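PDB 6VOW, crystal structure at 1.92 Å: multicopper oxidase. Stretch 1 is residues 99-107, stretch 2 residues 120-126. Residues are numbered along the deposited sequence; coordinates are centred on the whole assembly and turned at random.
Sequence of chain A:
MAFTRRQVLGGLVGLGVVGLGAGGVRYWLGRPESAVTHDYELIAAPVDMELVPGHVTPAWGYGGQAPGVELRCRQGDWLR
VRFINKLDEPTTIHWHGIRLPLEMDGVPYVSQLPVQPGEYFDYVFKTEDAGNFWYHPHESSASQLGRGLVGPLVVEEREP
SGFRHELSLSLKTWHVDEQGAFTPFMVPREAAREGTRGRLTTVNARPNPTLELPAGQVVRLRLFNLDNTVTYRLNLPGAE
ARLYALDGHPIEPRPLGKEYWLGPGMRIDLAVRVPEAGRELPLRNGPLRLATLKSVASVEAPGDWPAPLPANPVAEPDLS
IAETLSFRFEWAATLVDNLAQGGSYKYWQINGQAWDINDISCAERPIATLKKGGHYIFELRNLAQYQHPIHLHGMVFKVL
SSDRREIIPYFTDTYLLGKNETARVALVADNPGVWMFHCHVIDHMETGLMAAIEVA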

# COMPACT_ATOMS: atom_id res chain seq x y z
N ARG A 99 6.54 -6.43 -8.45
CA ARG A 99 7.55 -6.29 -9.50
C ARG A 99 7.04 -7.08 -10.73
O ARG A 99 7.18 -8.24 -10.84
CB ARG A 99 8.88 -6.80 -9.02
CG ARG A 99 9.22 -6.24 -7.65
CD ARG A 99 10.57 -6.74 -7.19
NE ARG A 99 10.46 -8.14 -6.78
CZ ARG A 99 11.31 -9.11 -7.08
NH1 ARG A 99 12.39 -8.88 -7.83
NH2 ARG A 99 11.07 -10.33 -6.62
N LEU A 100 6.41 -6.38 -11.64
CA LEU A 100 5.91 -6.96 -12.84
C LEU A 100 6.48 -6.16 -14.00
O LEU A 100 7.16 -5.19 -13.78
CB LEU A 100 4.41 -6.87 -12.84
CG LEU A 100 3.79 -5.60 -12.20
CD1 LEU A 100 4.15 -4.24 -12.87
CD2 LEU A 100 2.30 -5.79 -12.29
N PRO A 101 6.27 -6.60 -15.24
CA PRO A 101 6.77 -5.83 -16.38
C PRO A 101 6.02 -4.55 -16.53
O PRO A 101 4.79 -4.49 -16.23
CB PRO A 101 6.41 -6.69 -17.55
CG PRO A 101 6.56 -8.02 -17.01
CD PRO A 101 5.90 -7.94 -15.66
N LEU A 102 6.70 -3.58 -17.13
CA LEU A 102 6.13 -2.22 -17.26
C LEU A 102 4.76 -2.23 -17.90
O LEU A 102 3.86 -1.48 -17.49
CB LEU A 102 6.99 -1.41 -18.15
CG LEU A 102 6.54 0.09 -18.23
CD1 LEU A 102 6.69 0.84 -16.92
CD2 LEU A 102 7.40 0.74 -19.27
N GLU A 103 4.57 -3.08 -18.90
CA GLU A 103 3.27 -3.19 -19.60
C GLU A 103 2.10 -3.44 -18.66
O GLU A 103 0.94 -3.15 -19.04
CB GLU A 103 3.32 -4.31 -20.62
CG GLU A 103 4.39 -4.11 -21.68
CD GLU A 103 5.75 -4.76 -21.36
OE1 GLU A 103 6.36 -4.53 -20.26
OE2 GLU A 103 6.25 -5.49 -22.24
N MET A 104 2.37 -4.00 -17.48
CA MET A 104 1.33 -4.31 -16.57
C MET A 104 1.38 -3.33 -15.42
O MET A 104 0.73 -3.55 -14.49
CB MET A 104 1.49 -5.78 -16.10
CG MET A 104 1.50 -6.81 -17.27
SD MET A 104 -0.21 -6.93 -17.82
CE MET A 104 -0.19 -7.75 -19.38
N ASP A 105 2.07 -2.20 -15.49
CA ASP A 105 2.15 -1.38 -14.26
C ASP A 105 0.89 -0.53 -14.06
O ASP A 105 0.67 -0.05 -12.98
CB ASP A 105 3.40 -0.54 -14.22
CG ASP A 105 3.72 0.04 -12.81
OD1 ASP A 105 3.49 -0.60 -11.76
OD2 ASP A 105 4.27 1.17 -12.76
N GLY A 106 0.04 -0.40 -15.06
CA GLY A 106 -1.22 0.30 -14.87
C GLY A 106 -1.08 1.81 -14.80
O GLY A 106 -1.98 2.51 -14.38
N VAL A 107 0.04 2.32 -15.25
CA VAL A 107 0.19 3.74 -15.31
C VAL A 107 -0.24 4.32 -16.69
O VAL A 107 0.30 3.92 -17.73
CB VAL A 107 1.64 4.11 -15.01
CG1 VAL A 107 1.83 5.58 -15.31
CG2 VAL A 107 1.95 3.78 -13.55
N TYR A 120 -12.17 -3.47 -21.26
CA TYR A 120 -11.45 -4.37 -20.34
C TYR A 120 -9.98 -4.37 -20.60
O TYR A 120 -9.55 -3.92 -21.61
CB TYR A 120 -12.02 -5.81 -20.40
CG TYR A 120 -11.72 -6.57 -21.63
CD1 TYR A 120 -12.54 -6.45 -22.77
CD2 TYR A 120 -10.61 -7.43 -21.68
CE1 TYR A 120 -12.24 -7.16 -23.94
CE2 TYR A 120 -10.31 -8.13 -22.85
CZ TYR A 120 -11.15 -8.01 -23.94
OH TYR A 120 -10.85 -8.69 -25.06
N PHE A 121 -9.18 -4.85 -19.64
CA PHE A 121 -7.73 -4.95 -19.82
C PHE A 121 -7.38 -6.20 -19.02
O PHE A 121 -7.99 -6.49 -17.95
CB PHE A 121 -6.95 -3.71 -19.31
CG PHE A 121 -5.50 -3.71 -19.68
CD1 PHE A 121 -4.54 -4.27 -18.83
CD2 PHE A 121 -5.05 -3.12 -20.90
CE1 PHE A 121 -3.18 -4.22 -19.15
CE2 PHE A 121 -3.68 -3.08 -21.23
CZ PHE A 121 -2.74 -3.62 -20.35
N ASP A 122 -6.50 -6.99 -19.60
CA ASP A 122 -6.10 -8.25 -18.99
C ASP A 122 -4.76 -8.03 -18.38
O ASP A 122 -3.75 -7.93 -19.11
CB ASP A 122 -6.04 -9.29 -20.05
CG ASP A 122 -7.36 -9.94 -20.34
OD1 ASP A 122 -8.20 -10.11 -19.45
OD2 ASP A 122 -7.55 -10.37 -21.49
N TYR A 123 -4.74 -7.96 -17.03
CA TYR A 123 -3.46 -7.86 -16.30
C TYR A 123 -3.04 -9.27 -16.04
O TYR A 123 -3.74 -9.96 -15.34
CB TYR A 123 -3.53 -7.04 -14.99
CG TYR A 123 -3.92 -5.58 -15.22
CD1 TYR A 123 -2.98 -4.62 -15.47
CD2 TYR A 123 -5.24 -5.18 -15.15
CE1 TYR A 123 -3.33 -3.30 -15.69
CE2 TYR A 123 -5.62 -3.87 -15.36
CZ TYR A 123 -4.66 -2.94 -15.64
OH TYR A 123 -5.07 -1.68 -15.88
N VAL A 124 -1.93 -9.70 -16.61
CA VAL A 124 -1.29 -11.00 -16.35
C VAL A 124 0.13 -10.80 -15.92
O VAL A 124 0.94 -10.20 -16.67
CB VAL A 124 -1.12 -11.92 -17.62
CG1 VAL A 124 -1.36 -13.37 -17.23
CG2 VAL A 124 -1.97 -11.52 -18.78
N PHE A 125 0.50 -11.33 -14.76
CA PHE A 125 1.93 -11.25 -14.38
C PHE A 125 2.15 -12.31 -13.32
O PHE A 125 1.19 -12.84 -12.73
CB PHE A 125 2.27 -9.87 -13.83
CG PHE A 125 1.28 -9.40 -12.79
CD1 PHE A 125 0.11 -8.72 -13.15
CD2 PHE A 125 1.47 -9.65 -11.40
CE1 PHE A 125 -0.80 -8.29 -12.17
CE2 PHE A 125 0.56 -9.18 -10.45
CZ PHE A 125 -0.56 -8.49 -10.85
N LYS A 126 3.40 -12.70 -13.19
CA LYS A 126 3.77 -13.64 -12.15
C LYS A 126 4.01 -12.79 -10.91
O LYS A 126 4.58 -11.68 -10.98
CB LYS A 126 5.07 -14.42 -12.53
CG LYS A 126 5.05 -15.26 -13.80
CD LYS A 126 6.40 -15.96 -14.05
CE LYS A 126 6.58 -17.19 -13.19
NZ LYS A 126 5.50 -18.20 -13.45
O HOH W 1 6.05 -10.34 -12.61
O HOH W 2 6.52 -10.56 -8.98

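A loop that lies against a β-strand without pairing with it can be held largely by side chains, and this multicopper oxidase gives a compact example. No backbone-to-backbone hydrogen bond joins residues 99-107 to the strand 120-126; the 367 Å² buried between them comes mainly from Met 104, Phe 125 and Tyr 123.

Met 104 contributes most. Its CA-to-CB bond points sideways, but chi1 and chi2, both m, bring the thioether down onto the strand, where a long, unbranched and flexible side chain can follow the uneven surface. SD lies 3.7 Å from Tyr 123 CA and accepts a weak hydrogen bond from Val 124 N at 3.5 Å. The terminal CE sits 4.2 Å from Val 124 CG2 and 3.6 Å from Asp 122 O, while SD also packs 4.2 Å from Phe 121 CE1 and 4.3 Å from Tyr 123 CD1. With Met 104 CB 4.4 Å from Phe 125 CD1, one residue touches every strand position from 121 to 125.

Phe 125 offers a broad, flat surface to the loop. Leu 100, pointing toward the strand, lays CD2 over one face of the ring, 3.8 Å from Phe 125 CD1 and nearly along the ring normal, a CH-pi contact suited to a buried aliphatic residue.

Tyr 123, with chi1 m, brings its ring closer to the loop than its CA-to-CB direction suggests. Gly 106 CA approaches Tyr 123 CE1 at 4.3 Å; the glycine's positive phi suits a residue without a side chain. The tyrosine hydroxyl is hydrogen-bonded elsewhere in the structure, so the buried ring carries no unsatisfied polar end.

Met 104 N donates to Pro 101 O at 2.8 Å, closing a turn that ends at the methionine. Beyond the apolar contacts, two waters each donate to both Arg 99 O and Lys 126 O, bridging carbonyls that cannot bond to each other.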